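Local coordinates for lyase/mutase (Burkholderia cenocepacia, PDB 4LSB), which belongs to a TIM-barrel family of lyases and mutases and carries a bound magnesium ion, at residues R44-M48 with W281-N287; L78-A82 with L113-A119; A19-R23 with F157-L161; L25-P29 with V236-S240. The contacts are given in a common frame with arbitrary orientation. Numbering follows the deposited sequence.

Interaction 1: residues R44-M48 with W281-N287; sequences RLLAM and WFAAPDN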
loop_
_atom_site.group_PDB
_atom_site.type_symbol
_atom_site.label_atom_id
_atom_site.label_comp_id
_atom_site.label_asym_id
_atom_site.label_seq_id
_atom_site.Cartn_x
_atom_site.Cartn_y
_atom_site.Cartn_z
ATOM N N ARG B 44 -3.407 -6.563 8.498
ATOM C CA ARG B 44 -4.634 -6.521 9.271
ATOM C C ARG B 44 -5.836 -7.181 8.586
ATOM O O ARG B 44 -6.519 -8.041 9.220
ATOM C CB ARG B 44 -5.001 -5.075 9.667
ATOM C CG ARG B 44 -4.083 -4.503 10.730
ATOM C CD ARG B 44 -4.706 -3.338 11.468
ATOM N NE ARG B 44 -5.721 -3.803 12.413
ATOM C CZ ARG B 44 -6.513 -3.009 13.126
ATOM N NH1 ARG B 44 -6.370 -1.708 13.102
ATOM N NH2 ARG B 44 -7.400 -3.548 13.943
ATOM N N LEU B 45 -6.033 -6.836 7.309
ATOM C CA LEU B 45 -7.189 -7.316 6.573
ATOM C C LEU B 45 -7.104 -8.811 6.347
ATOM O O LEU B 45 -8.092 -9.517 6.440
ATOM C CB LEU B 45 -7.314 -6.616 5.247
ATOM C CG LEU B 45 -7.672 -5.111 5.402
ATOM C CD1 LEU B 45 -7.511 -4.420 4.065
ATOM C CD2 LEU B 45 -9.101 -4.932 5.957
ATOM N N LEU B 46 -5.914 -9.325 6.062
ATOM C CA LEU B 46 -5.787 -10.784 5.951
ATOM C C LEU B 46 -6.059 -11.533 7.257
ATOM O O LEU B 46 -6.626 -12.630 7.241
ATOM C CB LEU B 46 -4.417 -11.180 5.354
ATOM C CG LEU B 46 -4.140 -10.655 3.918
ATOM C CD1 LEU B 46 -2.679 -10.788 3.586
ATOM C CD2 LEU B 46 -5.010 -11.349 2.831
ATOM N N ALA B 47 -5.674 -10.982 8.400
ATOM C CA ALA B 47 -6.012 -11.633 9.659
ATOM C C ALA B 47 -7.529 -11.628 9.873
ATOM O O ALA B 47 -8.136 -12.618 10.259
ATOM C CB ALA B 47 -5.332 -10.956 10.819
ATOM N N MET B 48 -8.119 -10.484 9.620
ATOM C CA MET B 48 -9.554 -10.335 9.754
ATOM C C MET B 48 -10.282 -11.275 8.803
ATOM O O MET B 48 -11.357 -11.750 9.155
ATOM C CB MET B 48 -9.988 -8.898 9.498
ATOM C CG MET B 48 -9.554 -7.896 10.549
ATOM S SD MET B 48 -9.870 -6.231 9.918
ATOM C CE MET B 48 -9.240 -5.297 11.321
ATOM N N TRP B 281 -13.570 -1.270 10.893
ATOM C CA TRP B 281 -12.645 -2.384 11.101
ATOM C C TRP B 281 -11.295 -1.945 11.737
ATOM O O TRP B 281 -10.847 -2.540 12.690
ATOM C CB TRP B 281 -12.331 -3.124 9.831
ATOM C CG TRP B 281 -13.451 -3.588 9.042
ATOM C CD1 TRP B 281 -14.661 -4.013 9.487
ATOM C CD2 TRP B 281 -13.465 -3.733 7.639
ATOM N NE1 TRP B 281 -15.448 -4.384 8.426
ATOM C CE2 TRP B 281 -14.731 -4.211 7.275
ATOM C CE3 TRP B 281 -12.530 -3.471 6.632
ATOM C CZ2 TRP B 281 -15.081 -4.458 5.969
ATOM C CZ3 TRP B 281 -12.891 -3.703 5.332
ATOM C CH2 TRP B 281 -14.143 -4.197 5.003
ATOM N N PHE B 282 -10.661 -0.890 11.210
ATOM C CA PHE B 282 -9.362 -0.494 11.732
ATOM C C PHE B 282 -9.420 0.215 13.070
ATOM O O PHE B 282 -8.392 0.309 13.736
ATOM C CB PHE B 282 -8.580 0.349 10.696
ATOM C CG PHE B 282 -8.028 -0.458 9.525
ATOM C CD1 PHE B 282 -8.163 -1.851 9.458
ATOM C CD2 PHE B 282 -7.342 0.154 8.518
ATOM C CE1 PHE B 282 -7.629 -2.580 8.393
ATOM C CE2 PHE B 282 -6.803 -0.579 7.455
ATOM C CZ PHE B 282 -6.951 -1.933 7.390
ATOM N N ALA B 283 -10.603 0.718 13.459
ATOM C CA ALA B 283 -10.831 1.212 14.809
ATOM C C ALA B 283 -10.758 0.114 15.884
ATOM O O ALA B 283 -10.439 0.380 17.040
ATOM C CB ALA B 283 -12.190 1.938 14.884
ATOM N N ALA B 284 -10.994 -1.135 15.519
ATOM C CA ALA B 284 -10.918 -2.218 16.498
ATOM C C ALA B 284 -9.486 -2.417 17.002
ATOM O O ALA B 284 -8.533 -2.169 16.297
ATOM C CB ALA B 284 -11.446 -3.495 15.890
ATOM N N PRO B 285 -9.332 -2.862 18.253
ATOM C CA PRO B 285 -7.996 -3.003 18.805
ATOM C C PRO B 285 -7.335 -4.328 18.452
ATOM O O PRO B 285 -6.237 -4.575 18.916
ATOM C CB PRO B 285 -8.252 -2.907 20.315
ATOM C CG PRO B 285 -9.585 -3.556 20.476
ATOM C CD PRO B 285 -10.375 -3.200 19.235
ATOM N N ASP B 286 -8.012 -5.177 17.683
ATOM C CA ASP B 286 -7.466 -6.440 17.219
ATOM C C ASP B 286 -8.020 -6.766 15.840
ATOM O O ASP B 286 -8.707 -5.955 15.231
ATOM C CB ASP B 286 -7.787 -7.556 18.200
ATOM C CG ASP B 286 -9.296 -7.798 18.347
ATOM O OD1 ASP B 286 -10.066 -7.553 17.393
ATOM O OD2 ASP B 286 -9.698 -8.260 19.435
ATOM N N ASN B 287 -7.695 -7.949 15.329
ATOM C CA ASN B 287 -8.096 -8.309 13.994
ATOM C C ASN B 287 -9.110 -9.442 13.971
ATOM O O ASN B 287 -9.049 -10.251 13.054
ATOM C CB ASN B 287 -6.896 -8.738 13.166
ATOM C CG ASN B 287 -5.881 -7.644 12.999
ATOM O OD1 ASN B 287 -6.240 -6.462 12.939
ATOM N ND2 ASN B 287 -4.578 -8.025 12.917
#
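Four large side chains form the apolar centre. Leu45 CD2 lies 3.7 Å from Phe282 CE1 and 3.8 Å from Trp281 CE3, so one methyl of the leucine touches both aromatic rings. Met48, extended beyond chi1 (chi2 and chi3 both t), threads alongside: its SD is 4.0 Å from Trp281 CB and makes an oblique Met-aromatic contact with the indole's five-membered ring, while Met48 CE meets the edge of the Phe282 ring, 4.1 Å from CD1. Further out, small Ala47 brings CB within 3.6 Å of Asn287 CB, and Met48 CA makes a CA-H...O contact of 3.3 Å with Asn287 O. The polar edge belongs to Arg44: Arg44 NE donates to Asn287 OD1 (2.8 Å), NH1 to Phe282 O (2.9 Å) and NH2 to Ala284 O (3.0 Å) and, weakly, Asp286 O (3.0 Å); NH1 also bonds Gly66 O of the second subunit. Arginine suits the place because its several N-H groups serve carbonyls at and beyond the helix end and the Asn287 amide oxygen. The contact fastens the end of helix 275-283 to helix 40-48; Asn287 also reaches helix 74-88 at Ala87 and Gly88, and Phe253 of the second subunit packs on Leu45.

Interaction 2: residues L78-A82 with L113-A119; sequences LDHIA and LAAEAGA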
loop_
_atom_site.group_PDB
_atom_site.type_symbol
_atom_site.label_atom_id
_atom_site.label_comp_id
_atom_site.label_asym_id
_atom_site.label_seq_id
_atom_site.Cartn_x
_atom_site.Cartn_y
_atom_site.Cartn_z
ATOM N N LEU B 78 14.069 -5.979 7.664
ATOM C CA LEU B 78 13.900 -6.273 9.083
ATOM C C LEU B 78 12.863 -5.353 9.724
ATOM O O LEU B 78 12.040 -5.793 10.526
ATOM C CB LEU B 78 15.239 -6.216 9.821
ATOM C CG LEU B 78 16.248 -7.317 9.455
ATOM C CD1 LEU B 78 17.562 -7.018 10.187
ATOM C CD2 LEU B 78 15.759 -8.692 9.864
ATOM N N ASP B 79 12.913 -4.059 9.398
ATOM C CA ASP B 79 11.891 -3.135 9.838
ATOM C C ASP B 79 10.499 -3.567 9.349
ATOM O O ASP B 79 9.526 -3.497 10.120
ATOM C CB ASP B 79 12.183 -1.691 9.369
ATOM C CG ASP B 79 13.344 -1.052 10.119
ATOM O OD1 ASP B 79 13.631 -1.441 11.267
ATOM O OD2 ASP B 79 13.976 -0.143 9.542
ATOM N N HIS B 80 10.439 -3.989 8.085
ATOM C CA HIS B 80 9.184 -4.397 7.414
ATOM C C HIS B 80 8.616 -5.638 8.112
ATOM O O HIS B 80 7.428 -5.704 8.452
ATOM C CB HIS B 80 9.462 -4.640 5.923
ATOM C CG HIS B 80 8.265 -5.073 5.108
ATOM N ND1 HIS B 80 7.126 -4.311 4.975
ATOM C CD2 HIS B 80 8.064 -6.175 4.344
ATOM C CE1 HIS B 80 6.270 -4.931 4.178
ATOM N NE2 HIS B 80 6.826 -6.055 3.768
ATOM N N ILE B 81 9.467 -6.606 8.375
ATOM C CA ILE B 81 9.021 -7.788 9.114
ATOM C C ILE B 81 8.403 -7.375 10.434
ATOM O O ILE B 81 7.291 -7.811 10.778
ATOM C CB ILE B 81 10.176 -8.738 9.398
ATOM C CG1 ILE B 81 10.643 -9.390 8.113
ATOM C CG2 ILE B 81 9.737 -9.779 10.405
ATOM C CD1 ILE B 81 12.014 -10.044 8.273
ATOM N N ALA B 82 9.106 -6.545 11.214
ATOM C CA ALA B 82 8.559 -6.100 12.500
ATOM C C ALA B 82 7.192 -5.378 12.354
ATOM O O ALA B 82 6.304 -5.500 13.242
ATOM C CB ALA B 82 9.566 -5.196 13.234
ATOM N N LEU B 113 18.619 -12.241 12.884
ATOM C CA LEU B 113 17.999 -10.918 12.825
ATOM C C LEU B 113 16.504 -10.973 12.481
ATOM O O LEU B 113 15.709 -10.181 12.975
ATOM C CB LEU B 113 18.733 -10.032 11.816
ATOM C CG LEU B 113 20.152 -9.621 12.263
ATOM C CD1 LEU B 113 20.912 -9.018 11.094
ATOM C CD2 LEU B 113 20.125 -8.708 13.479
ATOM N N ALA B 114 16.131 -11.896 11.614
ATOM C CA ALA B 114 14.737 -11.993 11.195
ATOM C C ALA B 114 13.933 -12.483 12.376
ATOM O O ALA B 114 12.858 -11.992 12.635
ATOM C CB ALA B 114 14.571 -12.929 10.022
ATOM N N ALA B 115 14.490 -13.414 13.145
ATOM C CA ALA B 115 13.805 -13.883 14.344
ATOM C C ALA B 115 13.677 -12.764 15.366
ATOM O O ALA B 115 12.615 -12.573 15.968
ATOM C CB ALA B 115 14.517 -15.104 14.945
ATOM N N GLU B 116 14.748 -11.978 15.520
ATOM C CA GLU B 116 14.751 -10.890 16.465
ATOM C C GLU B 116 13.646 -9.904 16.074
ATOM O O GLU B 116 12.950 -9.384 16.942
ATOM C CB GLU B 116 16.145 -10.270 16.478
ATOM C CG GLU B 116 16.450 -9.266 17.554
ATOM C CD GLU B 116 17.939 -8.862 17.496
ATOM O OE1 GLU B 116 18.735 -9.403 18.319
ATOM O OE2 GLU B 116 18.334 -8.057 16.601
ATOM N N ALA B 117 13.429 -9.707 14.767
ATOM C CA ALA B 117 12.341 -8.852 14.274
ATOM C C ALA B 117 10.956 -9.420 14.437
ATOM O O ALA B 117 9.961 -8.718 14.201
ATOM C CB ALA B 117 12.574 -8.484 12.812
ATOM N N GLY B 118 10.856 -10.692 14.835
ATOM C CA GLY B 118 9.617 -11.299 15.200
ATOM C C GLY B 118 9.092 -12.395 14.300
ATOM O O GLY B 118 8.051 -12.997 14.568
ATOM N N ALA B 119 9.818 -12.678 13.232
ATOM C CA ALA B 119 9.434 -13.763 12.342
ATOM C C ALA B 119 9.605 -15.129 13.023
ATOM O O ALA B 119 10.517 -15.348 13.811
ATOM C CB ALA B 119 10.221 -13.694 11.044
#
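Leu78, Ile81 and Leu113 all adopt the mt rotamer, a staggered form that a helix accommodates well. In Leu78 it swings the end of the side chain over to the other helix although the CA-CB bond points sideways: CD1 comes 3.6 Å from Leu113 CB, and CD2 rests 3.4 Å from the Leu113 carbonyl O. Ile81 points straight across and spreads its two arms, CG2 touching Ala117 CB at 3.9 Å and Ala119 CB at 4.0 Å, CD1 reaching Ala114 CB at 4.2 Å. Against Leu78 and Ile81, segment 113-119 offers mostly alanines, whose short side chains let the backbones come close. Ala117 CB sits 3.6 Å from Leu78 O, and Ala82 CA makes a CA-H...O contact of 3.4 Å with Ala117 O. Gly118 then ends the helix in a Schellman motif: Ala119 N bonds to Ala114 O (3.2 Å) and Gly118 N to Ala115 O (2.8 Å). Its phi of 113° suits glycine, since a CB there would jam against the preceding carbonyl O. Beneath, Ile81 and Ala119 pack on Ala94 of strand 92-95. Two successive helices lying side by side outside the strand that joins them are typical of the beta-alpha repeats of a TIM barrel.

Interaction 3: residues A19-R23 with F157-L161; sequences AEAFR and FPFTL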
loop_
_atom_site.group_PDB
_atom_site.type_symbol
_atom_site.label_atom_id
_atom_site.label_comp_id
_atom_site.label_asym_id
_atom_site.label_seq_id
_atom_site.Cartn_x
_atom_site.Cartn_y
_atom_site.Cartn_z
ATOM N N ALA B 19 5.133 -19.460 16.869
ATOM C CA ALA B 19 6.094 -20.378 16.236
ATOM C C ALA B 19 5.540 -21.781 16.212
ATOM O O ALA B 19 5.631 -22.523 15.205
ATOM C CB ALA B 19 7.451 -20.343 16.950
ATOM N N GLU B 20 4.933 -22.141 17.322
ATOM C CA GLU B 20 4.328 -23.457 17.406
ATOM C C GLU B 20 3.089 -23.575 16.557
ATOM O O GLU B 20 2.877 -24.621 15.918
ATOM C CB GLU B 20 3.957 -23.822 18.853
ATOM C CG GLU B 20 3.341 -25.222 18.958
ATOM C CD GLU B 20 4.197 -26.364 18.380
ATOM O OE1 GLU B 20 5.450 -26.358 18.510
ATOM O OE2 GLU B 20 3.594 -27.293 17.775
ATOM N N ALA B 21 2.249 -22.564 16.584
ATOM C CA ALA B 21 1.071 -22.572 15.726
ATOM C C ALA B 21 1.479 -22.709 14.234
ATOM O O ALA B 21 0.877 -23.461 13.438
ATOM C CB ALA B 21 0.241 -21.327 15.974
ATOM N N PHE B 22 2.537 -22.000 13.855
ATOM C CA PHE B 22 2.997 -22.006 12.468
ATOM C C PHE B 22 3.519 -23.380 12.077
ATOM O O PHE B 22 3.177 -23.887 11.007
ATOM C CB PHE B 22 4.066 -20.964 12.246
ATOM C CG PHE B 22 4.401 -20.762 10.797
ATOM C CD1 PHE B 22 3.405 -20.452 9.875
ATOM C CD2 PHE B 22 5.680 -20.870 10.357
ATOM C CE1 PHE B 22 3.723 -20.238 8.523
ATOM C CE2 PHE B 22 6.003 -20.651 9.017
ATOM C CZ PHE B 22 5.018 -20.342 8.111
ATOM N N ARG B 23 4.356 -23.984 12.929
ATOM C CA ARG B 23 4.901 -25.305 12.632
ATOM C C ARG B 23 3.737 -26.324 12.475
ATOM O O ARG B 23 3.759 -27.128 11.556
ATOM C CB ARG B 23 5.888 -25.767 13.736
ATOM C CG ARG B 23 6.577 -27.114 13.465
ATOM C CD ARG B 23 6.986 -27.854 14.767
ATOM N NE ARG B 23 5.787 -28.217 15.543
ATOM C CZ ARG B 23 5.005 -29.293 15.333
ATOM N NH1 ARG B 23 5.286 -30.200 14.392
ATOM N NH2 ARG B 23 3.923 -29.471 16.086
ATOM N N PHE B 157 12.550 -21.336 20.082
ATOM C CA PHE B 157 11.228 -21.734 19.574
ATOM C C PHE B 157 11.470 -22.313 18.206
ATOM O O PHE B 157 12.550 -22.130 17.644
ATOM C CB PHE B 157 10.274 -20.543 19.480
ATOM C CG PHE B 157 10.849 -19.369 18.767
ATOM C CD1 PHE B 157 10.882 -19.314 17.373
ATOM C CD2 PHE B 157 11.378 -18.320 19.486
ATOM C CE1 PHE B 157 11.428 -18.221 16.722
ATOM C CE2 PHE B 157 11.916 -17.240 18.841
ATOM C CZ PHE B 157 11.955 -17.189 17.460
ATOM N N PRO B 158 10.484 -23.059 17.666
ATOM C CA PRO B 158 10.728 -23.688 16.389
ATOM C C PRO B 158 10.638 -22.670 15.237
ATOM O O PRO B 158 9.596 -22.046 15.013
ATOM C CB PRO B 158 9.613 -24.735 16.268
ATOM C CG PRO B 158 8.636 -24.453 17.347
ATOM C CD PRO B 158 9.285 -23.553 18.358
ATOM N N PHE B 159 11.721 -22.495 14.523
ATOM C CA PHE B 159 11.753 -21.559 13.390
ATOM C C PHE B 159 11.600 -22.394 12.131
ATOM O O PHE B 159 12.344 -23.379 11.942
ATOM C CB PHE B 159 13.047 -20.759 13.379
ATOM C CG PHE B 159 13.147 -19.736 12.254
ATOM C CD1 PHE B 159 13.537 -20.110 10.977
ATOM C CD2 PHE B 159 12.884 -18.402 12.503
ATOM C CE1 PHE B 159 13.634 -19.176 9.984
ATOM C CE2 PHE B 159 12.963 -17.477 11.511
ATOM C CZ PHE B 159 13.341 -17.865 10.236
ATOM N N THR B 160 10.595 -22.072 11.327
ATOM C CA THR B 160 10.291 -22.853 10.131
ATOM C C THR B 160 11.039 -22.289 8.945
ATOM O O THR B 160 10.680 -21.217 8.422
ATOM C CB THR B 160 8.797 -22.885 9.817
ATOM O OG1 THR B 160 8.129 -23.520 10.900
ATOM C CG2 THR B 160 8.543 -23.650 8.523
ATOM N N LEU B 161 12.143 -22.982 8.594
ATOM C CA LEU B 161 13.012 -22.593 7.499
ATOM C C LEU B 161 12.549 -23.152 6.155
ATOM O O LEU B 161 12.463 -24.353 5.970
ATOM C CB LEU B 161 14.484 -22.952 7.708
ATOM C CG LEU B 161 15.419 -22.534 6.555
ATOM C CD1 LEU B 161 15.700 -21.048 6.503
ATOM C CD2 LEU B 161 16.758 -23.270 6.612
HETATM O O HOH W 1 7.622 -21.880 13.210
#
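Apolar contacts are made mainly by one small residue. Ala19 CB points toward segment 157-161 and lies 3.6 Å from Phe157 CD1 and 4.0 Å from Pro158 CD; a longer side chain would hold the helix off Pro158. At the rim the aliphatic part of Arg23 passes the same proline, with Arg23 CD 4.3 Å from Pro158 CB. Two further van der Waals contacts are with oxygens: Ala19 CB is 3.4 Å from Pro158 O, and Phe22 CD2 is 3.6 Å from Thr160 OG1.

Polar linkage between the segments runs through a water. It lies 2.9 Å from Ala19 O, 2.7 Å from Pro158 O and 2.9 Å from Thr160 OG1, within hydrogen-bonding distance of all three, so it bridges helix and strand. Threonine fits here by supplying that hydroxyl from a beta-branched side chain suited to a strand.

The charged interaction stays within the helix: Arg23 NH2 donates to Glu20 OE2 at 2.8 Å in a salt bridge between residues three apart, set beside Pro158 at the exposed margin, where Glu20 OE1 is 3.9 Å from Pro158 CG.

Helix 14-25 thereby covers the start of strand 160-164, at the N-terminal end of the barrel strands. Phe22 and Ala19 also touch Val120, just before neighbouring strand 121-125, whereas Phe159 and Leu161 turn the other way, onto helices 138-153 and 104-116.

Interaction 4: residues L25-P29 with V236-S240; sequences LHTRP and VKRVS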
loop_
_atom_site.group_PDB
_atom_site.type_symbol
_atom_site.label_atom_id
_atom_site.label_comp_id
_atom_site.label_asym_id
_atom_site.label_seq_id
_atom_site.Cartn_x
_atom_site.Cartn_y
_atom_site.Cartn_z
ATOM N N LEU B 25 0.636 -25.815 11.493
ATOM C CA LEU B 25 -0.068 -25.652 10.201
ATOM C C LEU B 25 0.493 -26.587 9.199
ATOM O O LEU B 25 -0.258 -27.066 8.352
ATOM C CB LEU B 25 0.027 -24.224 9.612
ATOM C CG LEU B 25 -0.659 -23.172 10.422
ATOM C CD1 LEU B 25 -0.407 -21.754 9.986
ATOM C CD2 LEU B 25 -2.159 -23.495 10.456
ATOM N N HIS B 26 1.792 -26.895 9.299
ATOM C CA HIS B 26 2.441 -27.720 8.287
ATOM C C HIS B 26 2.243 -29.231 8.455
ATOM O O HIS B 26 2.665 -29.978 7.581
ATOM C CB HIS B 26 3.944 -27.446 8.210
ATOM C CG HIS B 26 4.279 -26.060 7.764
ATOM N ND1 HIS B 26 4.207 -24.989 8.613
ATOM C CD2 HIS B 26 4.693 -25.578 6.572
ATOM C CE1 HIS B 26 4.551 -23.897 7.967
ATOM N NE2 HIS B 26 4.843 -24.225 6.722
ATOM N N THR B 27 1.724 -29.646 9.590
ATOM C CA THR B 27 1.626 -31.079 9.907
ATOM C C THR B 27 0.183 -31.546 9.962
ATOM O O THR B 27 -0.072 -32.742 9.969
ATOM C CB THR B 27 2.335 -31.419 11.214
ATOM O OG1 THR B 27 1.728 -30.707 12.288
ATOM C CG2 THR B 27 3.843 -31.060 11.114
ATOM N N ARG B 28 -0.769 -30.634 9.928
ATOM C CA ARG B 28 -2.156 -31.071 9.872
ATOM C C ARG B 28 -2.517 -31.438 8.434
ATOM O O ARG B 28 -1.825 -31.041 7.453
ATOM C CB ARG B 28 -3.078 -30.018 10.486
ATOM C CG ARG B 28 -3.303 -28.831 9.647
ATOM C CD ARG B 28 -4.113 -27.793 10.400
ATOM N NE ARG B 28 -4.466 -26.781 9.419
ATOM C CZ ARG B 28 -4.891 -25.554 9.687
ATOM N NH1 ARG B 28 -5.019 -25.132 10.939
ATOM N NH2 ARG B 28 -5.198 -24.755 8.674
ATOM N N PRO B 29 -3.622 -32.194 8.273
ATOM C CA PRO B 29 -3.983 -32.608 6.943
ATOM C C PRO B 29 -4.316 -31.471 6.002
ATOM O O PRO B 29 -4.880 -30.434 6.401
ATOM C CB PRO B 29 -5.234 -33.503 7.163
ATOM C CG PRO B 29 -5.131 -33.981 8.589
ATOM C CD PRO B 29 -4.442 -32.852 9.315
ATOM N N VAL B 236 0.991 -31.070 -2.022
ATOM C CA VAL B 236 1.459 -29.790 -1.548
ATOM C C VAL B 236 0.934 -29.506 -0.165
ATOM O O VAL B 236 -0.217 -29.841 0.165
ATOM C CB VAL B 236 1.020 -28.660 -2.509
ATOM C CG1 VAL B 236 1.531 -27.303 -2.038
ATOM C CG2 VAL B 236 1.601 -28.928 -3.891
ATOM N N LYS B 237 1.781 -28.875 0.659
ATOM C CA LYS B 237 1.364 -28.495 2.003
ATOM C C LYS B 237 0.989 -27.007 2.178
ATOM O O LYS B 237 0.132 -26.673 2.976
ATOM C CB LYS B 237 2.484 -28.843 2.977
ATOM C CG LYS B 237 2.132 -28.614 4.444
ATOM C CD LYS B 237 0.857 -29.289 4.912
ATOM C CE LYS B 237 0.931 -30.804 4.696
ATOM N NZ LYS B 237 -0.281 -31.454 5.260
ATOM N N ARG B 238 1.684 -26.138 1.486
ATOM C CA ARG B 238 1.552 -24.677 1.644
ATOM C C ARG B 238 1.486 -24.001 0.304
ATOM O O ARG B 238 2.243 -24.310 -0.587
ATOM C CB ARG B 238 2.730 -24.107 2.420
ATOM C CG ARG B 238 2.441 -22.764 3.079
ATOM C CD ARG B 238 3.560 -22.423 4.072
ATOM N NE ARG B 238 4.749 -21.962 3.378
ATOM C CZ ARG B 238 5.990 -21.857 3.864
ATOM N NH1 ARG B 238 6.301 -22.198 5.070
ATOM N NH2 ARG B 238 6.932 -21.323 3.114
ATOM N N VAL B 239 0.590 -23.030 0.177
ATOM C CA VAL B 239 0.458 -22.314 -1.045
ATOM C C VAL B 239 0.528 -20.816 -0.749
ATOM O O VAL B 239 -0.236 -20.272 0.037
ATOM C CB VAL B 239 -0.888 -22.624 -1.724
ATOM C CG1 VAL B 239 -0.949 -21.925 -3.079
ATOM C CG2 VAL B 239 -1.059 -24.115 -1.897
ATOM N N SER B 240 1.476 -20.166 -1.400
ATOM C CA SER B 240 1.689 -18.728 -1.256
ATOM C C SER B 240 1.379 -17.996 -2.594
ATOM O O SER B 240 1.106 -18.633 -3.661
ATOM C CB SER B 240 3.167 -18.503 -0.845
ATOM O OG SER B 240 4.068 -18.843 -1.937
#
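Leu25 comes first and contributes little directly: its carbonyl O lies 4.2 Å from Lys237 CD, while its side chain packs on Phe32 and Ala53. His26 does far more. Its carbonyl O is 3.3 Å from Lys237 CD, and its ring reaches across so that NE2 accepts a hydrogen bond from Arg238 NH1 at 3.0 Å, the two planar groups meeting edge to edge. Because ND1 bonds to the carbonyl O of Phe22, one nitrogen of the imidazole donates and the other accepts, which a neutral histidine does naturally. The ring is further held edge-to-face by Phe22 and Phe32.

Here the loop leads from helix 14-25 into strand 32-34, the first strand of the TIM barrel, which pairs with the last, 238-240. The contact therefore lies where the barrel closes, at the N-terminal ends of its strands. Arg238 extends among them, and its remaining N-H groups bond to Asn216 OD1 and Thr162 OG1, so one long side chain joins several strands to the loop.

Past Thr27, Arg28 offers its backbone: its carbonyl O accepts a hydrogen bond from Lys237 NZ at 2.7 Å, while its guanidinium forms a salt bridge with Glu52. Lys237 curls through two p torsions, chi2 and chi3, beneath the turn, placing NZ 4.1 Å from Pro29 C, and NZ also hydrogen-bonds to Gly30 O.

Interactions 3 and 4 are neighbours, their centres 13 Å apart: Phe22 CZ lies 3.8 Å from Arg238 NH1, and Thr160 CG2 4.0 Å from His26 CE1, so helix 14-25 and the loop after it cover the same end of the barrel. Interaction 2 adjoins interaction 3 at 14 Å between centres, through Ala119 O, 4.0 Å from Phe159 CE2. Interaction 1 stands apart, 21, 23 and 24 Å from interactions 2, 3 and 4 between centres, against the second subunit. The magnesium ion, at a site with Ser58 and Glu97, is about 12 Å from the Ile81 side chain and about 14 Å from that of Arg238; neither interaction 2 nor 4 contributes a ligand to the metal.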